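PDB 3CPG: pyridoxal phosphate homeostasis protein from Bifidobacterium adolescentis ATCC 15703, which probably binds pyridoxal 5'-phosphate and takes part in keeping the cellular supply of this cofactor in balance. Local coordinates for residues G28-V32 and V263-I267; T56-I61 and E82-K86; D136-D142 and V161-E166. One frame throughout, in Å; residues are numbered along the deposited sequence.

Overall arrangement
The three contacts sit at different places round one TIM barrel. Contact 1 ties the first long helix to the loop that follows the last strand, and along the chain it encloses the other two; contact 2 closes before contact 3 opens. The centres of contacts 1 and 2 are about 17 Å apart, those of contacts 2 and 3 about 19 Å, and those of contacts 1 and 3 about 23 Å, and none touches another. Lys-57, the predicted pyridoxal phosphate lysine, lies in contact 2 and carries no cofactor here. The side chain of Glu-166 is about 12 Å from that of Lys-57, that of Val-263 about 10 Å, and the acetate of contact 1 about 6 Å.

Contact 1: G28-V32 and V263-I267; sequences GVHRV and VGTAI. With ACT (acetate ion), chain B.
Val-32 of helix 19-42 points its side chain at segment 263-267 and carries most of the apolar contact. With CG1 anti to the backbone N (chi1 170°) and CG2 beside it, both methyls branch from CB to the other segment. CG1 approaches Val-263 CG2 at 4.2 Å, the two valines meeting tip to tip. CG2 packs against Ala-266 CB at 3.5 Å and also meets Ala-266 O, Ile-267 CG1 and Val-263 CG1. Leu-52 of strand 51-55 also touches both Val-32 and Val-263. One helical turn earlier, Val-29 CG2 meets Ile-267 CG2 at 3.9 Å, their side chains crossing at a slant. Gly-28 brings the backbones close, its CA 4.2 Å from Ile-267 CA; a CB on this residue would clash with Ile-267 O.

In this alanine racemase-like TIM barrel the contact joins an outer helix to the chain leaving strand 260-263, which pairs with strand 51-55. At the solvent side a water bridges the two segments, accepting from Arg-31 NE and donating to Ala-266 O at 2.7 Å. Gly-28 CA lies over one face of the Arg-31 guanidinium, offset toward its rim.

In the loop after the strand, an acetate, probably from the crystallisation liquor, is gripped by backbone N-H groups. Gly-264 N gives OXT a nearly straight bond of 2.9 Å (166°), and Thr-265 N gives the other oxygen, O, an equally short one (169°). Thr-265 OG1 also donates to acetate O, at 3.3 Å, and Thr-247 OG1 is a further hydrogen-bonding partner of the ion.

Contact 2: T56-I61 and E82-K86; sequences TKTRDI and EVTAK
Glu-82 and Lys-86, one turn apart on helix 80-96, reach together into the loop 56-61. Hydrogen bonds come first: Thr-58 N donates to Glu-82 OE1 on its syn lone pair at 2.7 Å (155°), with a weak second bond to OE2. Lys-86 NZ donates to Arg-59 O at 2.9 Å, in the carbonyl plane. Both backbone groups belong to the type II beta turn Thr-56 to Arg-59, which contains Lys-57, the predicted cofactor lysine.

Charge links the two helix residues, Lys-86 NZ meeting Glu-82 OE1 from the anti side at 2.9 Å. OE1 thus accepts from two donors, while OE2 pairs with Arg-79 and NZ also forms a salt bridge with Glu-77. With an alanine in place of Glu-82, Thr-58 N would probably lose its acceptor, and Lys-86 and Arg-79 would each lose a carboxylate partner.

The apolar part is the lysine stem: Lys-86 CG passes Ile-61 CG1 at 4.0 Å, the two side chains running in opposite directions. The bend at chi3 (-92°) then carries NZ to the turn.

Ile-64 of helix 61-69 touches Thr-56, Arg-59 and Lys-86, so the contact lies where strand 51-55, helix 61-69 and helix 80-96 converge.

Contact 3: D136-D142 and V161-E166; sequences DTIESVD and VGVLLE
Strands 137-141 and 161-166, joined through helix 144-157, form a beta-alpha-beta unit of the barrel and pair in parallel, their axes 16° apart. Asp-136 O accepts from Gly-162 N, and Gly-162 O from Ile-138 N at 2.8 Å; Ile-138 O then takes Leu-164 N. Beyond Ile-138 the register shifts by one residue in a beta bulge. There Val-141 N makes only a weak bond to Leu-164 O, at 3.4 Å, before the pairing tightens again with Glu-166 N to Val-141 O at 2.7 Å.

Glu-139 and Leu-164 lie side by side and point the same way, Leu-164 CD1 lying 3.4 Å from Glu-139 CG. This leucine flanks the acidic chain along its length, while the buried carboxylate is satisfied by Ser-243 through OE1 and His-118 through OE2. Val-141 crosses Val-163 at a slant, CG2 to CB 3.7 Å, with Ala-147 and Ile-150 of helix 144-157 packed on Val-141. At the C-terminal end, CG anti to the backbone N (chi1 -178°) and an extended chain carry Glu-166 OE1 to within 3.5 Å of Asp-142 CB. The planes of the two carboxylates are 80° apart, with Asp-142 OD2 4.4 Å from Glu-166 OE1; Gln-122 donates to that glutamate oxygen and would probably ease the repulsion.

Neighbouring parallel strands linked by an outer helix are the repeating element of the TIM barrel, the fold of the alanine racemase N-terminal domain.

Contact 1: G28-V32 and V263-I267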
loop_
_atom_site.group_PDB
_atom_site.type_symbol
_atom_site.label_atom_id
_atom_site.label_comp_id
_atom_site.label_asym_id
_atom_site.label_seq_id
_atom_site.Cartn_x
_atom_site.Cartn_y
_atom_site.Cartn_z
ATOM N N GLY A 28 7.094 6.802 -17.287
ATOM C CA GLY A 28 6.875 5.586 -16.519
ATOM C C GLY A 28 5.494 5.580 -15.894
ATOM O O GLY A 28 4.768 4.583 -15.968
ATOM N N VAL A 29 5.124 6.697 -15.270
ATOM C CA VAL A 29 3.816 6.818 -14.638
ATOM C C VAL A 29 2.712 6.719 -15.679
ATOM O O VAL A 29 1.714 6.035 -15.473
ATOM C CB VAL A 29 3.657 8.170 -13.902
ATOM C CG1 VAL A 29 2.217 8.334 -13.427
ATOM C CG2 VAL A 29 4.603 8.236 -12.720
ATOM N N HIS A 30 2.889 7.404 -16.801
ATOM C CA HIS A 30 1.878 7.371 -17.846
ATOM C C HIS A 30 1.699 5.968 -18.419
ATOM O O HIS A 30 0.571 5.541 -18.659
ATOM C CB HIS A 30 2.229 8.377 -18.946
ATOM C CG HIS A 30 2.117 9.804 -18.504
ATOM N ND1 HIS A 30 2.598 10.859 -19.250
ATOM C CD2 HIS A 30 1.558 10.351 -17.398
ATOM C CE1 HIS A 30 2.339 11.993 -18.625
ATOM N NE2 HIS A 30 1.707 11.712 -17.499
ATOM N N ARG A 31 2.801 5.248 -18.628
ATOM C CA ARG A 31 2.716 3.888 -19.165
ATOM C C ARG A 31 1.971 2.978 -18.192
ATOM O O ARG A 31 1.146 2.159 -18.594
ATOM C CB ARG A 31 4.110 3.300 -19.420
ATOM C CG ARG A 31 4.758 3.725 -20.726
ATOM C CD ARG A 31 5.876 2.762 -21.111
ATOM N NE ARG A 31 6.976 2.773 -20.151
ATOM C CZ ARG A 31 7.892 3.733 -20.076
ATOM N NH1 ARG A 31 7.843 4.764 -20.908
ATOM N NH2 ARG A 31 8.859 3.661 -19.172
ATOM N N VAL A 32 2.274 3.125 -16.908
ATOM C CA VAL A 32 1.630 2.320 -15.878
ATOM C C VAL A 32 0.146 2.644 -15.782
ATOM O O VAL A 32 -0.680 1.744 -15.643
ATOM C CB VAL A 32 2.297 2.538 -14.498
ATOM C CG1 VAL A 32 1.462 1.883 -13.396
ATOM C CG2 VAL A 32 3.702 1.942 -14.507
ATOM N N VAL A 263 3.505 -0.231 -7.468
ATOM C CA VAL A 263 4.481 -0.234 -8.548
ATOM C C VAL A 263 5.747 0.577 -8.289
ATOM O O VAL A 263 5.690 1.754 -7.926
ATOM C CB VAL A 263 3.820 0.278 -9.850
ATOM C CG1 VAL A 263 4.768 0.110 -11.026
ATOM C CG2 VAL A 263 2.516 -0.479 -10.097
ATOM N N GLY A 264 6.890 -0.069 -8.491
ATOM C CA GLY A 264 8.166 0.589 -8.298
ATOM C C GLY A 264 8.951 0.692 -9.594
ATOM O O GLY A 264 9.042 1.762 -10.190
ATOM N N THR A 265 9.495 -0.437 -10.040
ATOM C CA THR A 265 10.307 -0.493 -11.252
ATOM C C THR A 265 9.678 0.077 -12.525
ATOM O O THR A 265 10.342 0.797 -13.278
ATOM C CB THR A 265 10.757 -1.942 -11.526
ATOM O OG1 THR A 265 11.453 -2.441 -10.379
ATOM C CG2 THR A 265 11.678 -2.001 -12.726
ATOM N N ALA A 266 8.410 -0.233 -12.776
ATOM C CA ALA A 266 7.755 0.262 -13.982
ATOM C C ALA A 266 7.693 1.786 -14.018
ATOM O O ALA A 266 7.530 2.384 -15.084
ATOM C CB ALA A 266 6.352 -0.324 -14.098
ATOM N N ILE A 267 7.825 2.410 -12.851
ATOM C CA ILE A 267 7.781 3.865 -12.753
ATOM C C ILE A 267 9.168 4.491 -12.712
ATOM O O ILE A 267 9.484 5.388 -13.500
ATOM C CB ILE A 267 7.027 4.322 -11.478
ATOM C CG1 ILE A 267 5.536 4.002 -11.608
ATOM C CG2 ILE A 267 7.243 5.824 -11.246
ATOM C CD1 ILE A 267 4.741 4.286 -10.354
HETATM C C ACT B . 8.053 -3.397 -8.564
HETATM O O ACT B . 8.956 -2.627 -8.292
HETATM O OXT ACT B . 6.957 -2.966 -8.882
HETATM C CH3 ACT B . 8.292 -4.886 -8.507
HETATM O O HOH W 1 7.247 1.430 -17.546
#

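Contact 2: T56-I61 and E82-K86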
loop_
_atom_site.group_PDB
_atom_site.type_symbol
_atom_site.label_atom_id
_atom_site.label_comp_id
_atom_site.label_asym_id
_atom_site.label_seq_id
_atom_site.Cartn_x
_atom_site.Cartn_y
_atom_site.Cartn_z
ATOM N N THR A 56 7.996 3.913 -3.450
ATOM C CA THR A 56 9.084 4.879 -3.517
ATOM C C THR A 56 10.405 4.551 -2.830
ATOM O O THR A 56 11.263 5.427 -2.685
ATOM C CB THR A 56 8.582 6.246 -3.013
ATOM O OG1 THR A 56 7.961 6.090 -1.727
ATOM C CG2 THR A 56 7.554 6.818 -3.986
ATOM N N LYS A 57 10.592 3.299 -2.429
ATOM C CA LYS A 57 11.831 2.922 -1.761
ATOM C C LYS A 57 13.051 3.275 -2.608
ATOM O O LYS A 57 13.053 3.073 -3.825
ATOM C CB LYS A 57 11.833 1.422 -1.454
ATOM C CG LYS A 57 11.702 0.535 -2.683
ATOM C CD LYS A 57 11.856 -0.934 -2.307
ATOM C CE LYS A 57 11.749 -1.833 -3.529
ATOM N NZ LYS A 57 11.979 -3.268 -3.192
ATOM N N THR A 58 14.072 3.814 -1.942
ATOM C CA THR A 58 15.349 4.222 -2.547
ATOM C C THR A 58 15.272 5.417 -3.499
ATOM O O THR A 58 16.277 5.800 -4.103
ATOM C CB THR A 58 16.045 3.051 -3.299
ATOM O OG1 THR A 58 15.439 2.863 -4.582
ATOM C CG2 THR A 58 15.933 1.759 -2.500
ATOM N N ARG A 59 14.093 6.015 -3.634
ATOM C CA ARG A 59 13.951 7.165 -4.523
ATOM C C ARG A 59 13.992 8.437 -3.682
ATOM O O ARG A 59 13.533 8.439 -2.542
ATOM C CB ARG A 59 12.626 7.091 -5.285
ATOM C CG ARG A 59 12.329 5.728 -5.889
ATOM C CD ARG A 59 13.439 5.240 -6.820
ATOM N NE ARG A 59 13.158 3.875 -7.264
ATOM C CZ ARG A 59 13.866 3.206 -8.171
ATOM N NH1 ARG A 59 14.918 3.766 -8.756
ATOM N NH2 ARG A 59 13.518 1.964 -8.487
ATOM N N ASP A 60 14.545 9.517 -4.232
ATOM C CA ASP A 60 14.599 10.759 -3.468
ATOM C C ASP A 60 13.354 11.614 -3.675
ATOM O O ASP A 60 12.496 11.291 -4.494
ATOM C CB ASP A 60 15.864 11.575 -3.791
ATOM C CG ASP A 60 15.944 12.013 -5.240
ATOM O OD1 ASP A 60 14.897 12.305 -5.849
ATOM O OD2 ASP A 60 17.079 12.095 -5.759
ATOM N N ILE A 61 13.260 12.698 -2.915
ATOM C CA ILE A 61 12.114 13.600 -2.986
ATOM C C ILE A 61 11.852 14.125 -4.395
ATOM O O ILE A 61 10.701 14.216 -4.827
ATOM C CB ILE A 61 12.302 14.785 -2.006
ATOM C CG1 ILE A 61 12.273 14.255 -0.571
ATOM C CG2 ILE A 61 11.213 15.831 -2.209
ATOM C CD1 ILE A 61 12.416 15.325 0.505
ATOM N N GLU A 82 13.387 5.511 5.752
ATOM C CA GLU A 82 13.194 6.326 4.560
ATOM C C GLU A 82 11.983 7.222 4.770
ATOM O O GLU A 82 11.919 8.330 4.240
ATOM C CB GLU A 82 13.008 5.447 3.320
ATOM C CG GLU A 82 14.287 4.746 2.883
ATOM C CD GLU A 82 14.177 4.157 1.492
ATOM O OE1 GLU A 82 13.834 4.911 0.558
ATOM O OE2 GLU A 82 14.433 2.943 1.331
ATOM N N VAL A 83 11.017 6.745 5.549
ATOM C CA VAL A 83 9.840 7.551 5.837
ATOM C C VAL A 83 10.311 8.789 6.596
ATOM O O VAL A 83 9.974 9.917 6.238
ATOM C CB VAL A 83 8.820 6.778 6.712
ATOM C CG1 VAL A 83 7.726 7.720 7.201
ATOM C CG2 VAL A 83 8.207 5.646 5.908
ATOM N N THR A 84 11.112 8.574 7.634
ATOM C CA THR A 84 11.604 9.684 8.440
ATOM C C THR A 84 12.503 10.631 7.649
ATOM O O THR A 84 12.446 11.844 7.832
ATOM C CB THR A 84 12.360 9.171 9.687
ATOM O OG1 THR A 84 13.539 8.464 9.287
ATOM C CG2 THR A 84 11.473 8.230 10.483
ATOM N N ALA A 85 13.313 10.089 6.750
ATOM C CA ALA A 85 14.210 10.925 5.960
ATOM C C ALA A 85 13.500 11.827 4.945
ATOM O O ALA A 85 13.923 12.962 4.711
ATOM C CB ALA A 85 15.226 10.049 5.237
ATOM N N LYS A 86 12.405 11.338 4.369
ATOM C CA LYS A 86 11.694 12.084 3.328
ATOM C C LYS A 86 10.371 12.750 3.707
ATOM O O LYS A 86 9.893 13.629 2.995
ATOM C CB LYS A 86 11.436 11.156 2.131
ATOM C CG LYS A 86 12.683 10.725 1.370
ATOM C CD LYS A 86 12.382 9.687 0.288
ATOM C CE LYS A 86 12.538 8.265 0.821
ATOM N NZ LYS A 86 12.309 7.225 -0.226
#

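Contact 3: D136-D142 and V161-E166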
loop_
_atom_site.group_PDB
_atom_site.type_symbol
_atom_site.label_atom_id
_atom_site.label_comp_id
_atom_site.label_asym_id
_atom_site.label_seq_id
_atom_site.Cartn_x
_atom_site.Cartn_y
_atom_site.Cartn_z
ATOM N N ASP A 136 -0.607 7.152 6.999
ATOM C CA ASP A 136 -2.006 6.995 7.378
ATOM C C ASP A 136 -2.442 5.541 7.327
ATOM O O ASP A 136 -3.480 5.184 7.876
ATOM C CB ASP A 136 -2.935 7.840 6.500
ATOM C CG ASP A 136 -2.404 8.048 5.100
ATOM O OD1 ASP A 136 -1.834 7.109 4.510
ATOM O OD2 ASP A 136 -2.578 9.170 4.586
ATOM N N THR A 137 -1.658 4.706 6.655
ATOM C CA THR A 137 -1.976 3.287 6.570
ATOM C C THR A 137 -0.723 2.417 6.596
ATOM O O THR A 137 0.244 2.681 5.885
ATOM C CB THR A 137 -2.754 2.944 5.279
ATOM O OG1 THR A 137 -3.976 3.690 5.232
ATOM C CG2 THR A 137 -3.087 1.455 5.246
ATOM N N ILE A 138 -0.750 1.383 7.431
ATOM C CA ILE A 138 0.354 0.429 7.527
ATOM C C ILE A 138 -0.144 -0.853 6.851
ATOM O O ILE A 138 -0.957 -1.591 7.414
ATOM C CB ILE A 138 0.719 0.131 8.999
ATOM C CG1 ILE A 138 1.223 1.407 9.679
ATOM C CG2 ILE A 138 1.781 -0.964 9.057
ATOM C CD1 ILE A 138 1.434 1.270 11.186
ATOM N N GLU A 139 0.348 -1.113 5.641
ATOM C CA GLU A 139 -0.083 -2.273 4.866
ATOM C C GLU A 139 0.532 -3.611 5.244
ATOM O O GLU A 139 0.080 -4.654 4.772
ATOM C CB GLU A 139 0.201 -2.038 3.379
ATOM C CG GLU A 139 -0.586 -0.909 2.747
ATOM C CD GLU A 139 -0.546 -0.971 1.232
ATOM O OE1 GLU A 139 -0.277 -2.067 0.692
ATOM O OE2 GLU A 139 -0.801 0.062 0.578
ATOM N N SER A 140 1.544 -3.586 6.101
ATOM C CA SER A 140 2.262 -4.803 6.467
ATOM C C SER A 140 1.932 -5.456 7.806
ATOM O O SER A 140 2.790 -6.108 8.394
ATOM C CB SER A 140 3.759 -4.513 6.423
ATOM O OG SER A 140 4.053 -3.429 7.291
ATOM N N VAL A 141 0.712 -5.289 8.300
ATOM C CA VAL A 141 0.358 -5.904 9.576
ATOM C C VAL A 141 0.102 -7.389 9.314
ATOM O O VAL A 141 -0.907 -7.763 8.713
ATOM C CB VAL A 141 -0.880 -5.224 10.179
ATOM C CG1 VAL A 141 -1.163 -5.787 11.564
ATOM C CG2 VAL A 141 -0.644 -3.715 10.262
ATOM N N ASP A 142 1.023 -8.230 9.778
ATOM C CA ASP A 142 0.942 -9.666 9.540
ATOM C C ASP A 142 0.575 -10.529 10.743
ATOM O O ASP A 142 0.627 -11.758 10.659
ATOM C CB ASP A 142 2.276 -10.147 8.958
ATOM C CG ASP A 142 3.439 -9.944 9.918
ATOM O OD1 ASP A 142 3.409 -8.976 10.703
ATOM O OD2 ASP A 142 4.393 -10.748 9.885
ATOM N N VAL A 161 -4.857 4.809 13.174
ATOM C CA VAL A 161 -4.071 4.594 11.967
ATOM C C VAL A 161 -4.708 3.468 11.166
ATOM O O VAL A 161 -5.246 2.517 11.733
ATOM C CB VAL A 161 -2.591 4.238 12.309
ATOM C CG1 VAL A 161 -2.521 2.914 13.067
ATOM C CG2 VAL A 161 -1.760 4.184 11.034
ATOM N N GLY A 162 -4.671 3.587 9.845
ATOM C CA GLY A 162 -5.243 2.549 9.012
ATOM C C GLY A 162 -4.291 1.374 8.919
ATOM O O GLY A 162 -3.079 1.541 9.041
ATOM N N VAL A 163 -4.833 0.178 8.729
ATOM C CA VAL A 163 -3.991 -1.005 8.594
ATOM C C VAL A 163 -4.584 -1.971 7.588
ATOM O O VAL A 163 -5.802 -2.031 7.413
ATOM C CB VAL A 163 -3.831 -1.787 9.933
ATOM C CG1 VAL A 163 -3.164 -0.918 10.983
ATOM C CG2 VAL A 163 -5.189 -2.276 10.417
ATOM N N LEU A 164 -3.710 -2.700 6.907
ATOM C CA LEU A 164 -4.142 -3.733 5.980
ATOM C C LEU A 164 -3.544 -5.000 6.567
ATOM O O LEU A 164 -2.417 -4.981 7.066
ATOM C CB LEU A 164 -3.587 -3.523 4.564
ATOM C CG LEU A 164 -3.960 -2.255 3.791
ATOM C CD1 LEU A 164 -3.579 -2.434 2.321
ATOM C CD2 LEU A 164 -5.454 -1.979 3.907
ATOM N N LEU A 165 -4.304 -6.086 6.548
ATOM C CA LEU A 165 -3.799 -7.355 7.051
ATOM C C LEU A 165 -3.012 -7.974 5.908
ATOM O O LEU A 165 -3.554 -8.235 4.830
ATOM C CB LEU A 165 -4.950 -8.280 7.460
ATOM C CG LEU A 165 -4.576 -9.740 7.749
ATOM C CD1 LEU A 165 -3.528 -9.812 8.861
ATOM C CD2 LEU A 165 -5.833 -10.508 8.138
ATOM N N GLU A 166 -1.721 -8.180 6.143
ATOM C CA GLU A 166 -0.829 -8.754 5.147
ATOM C C GLU A 166 -0.920 -10.266 5.233
ATOM O O GLU A 166 -0.639 -10.845 6.281
ATOM C CB GLU A 166 0.605 -8.309 5.430
ATOM C CG GLU A 166 1.636 -8.798 4.437
ATOM C CD GLU A 166 3.043 -8.457 4.884
ATOM O OE1 GLU A 166 3.509 -9.045 5.882
ATOM O OE2 GLU A 166 3.673 -7.594 4.248
#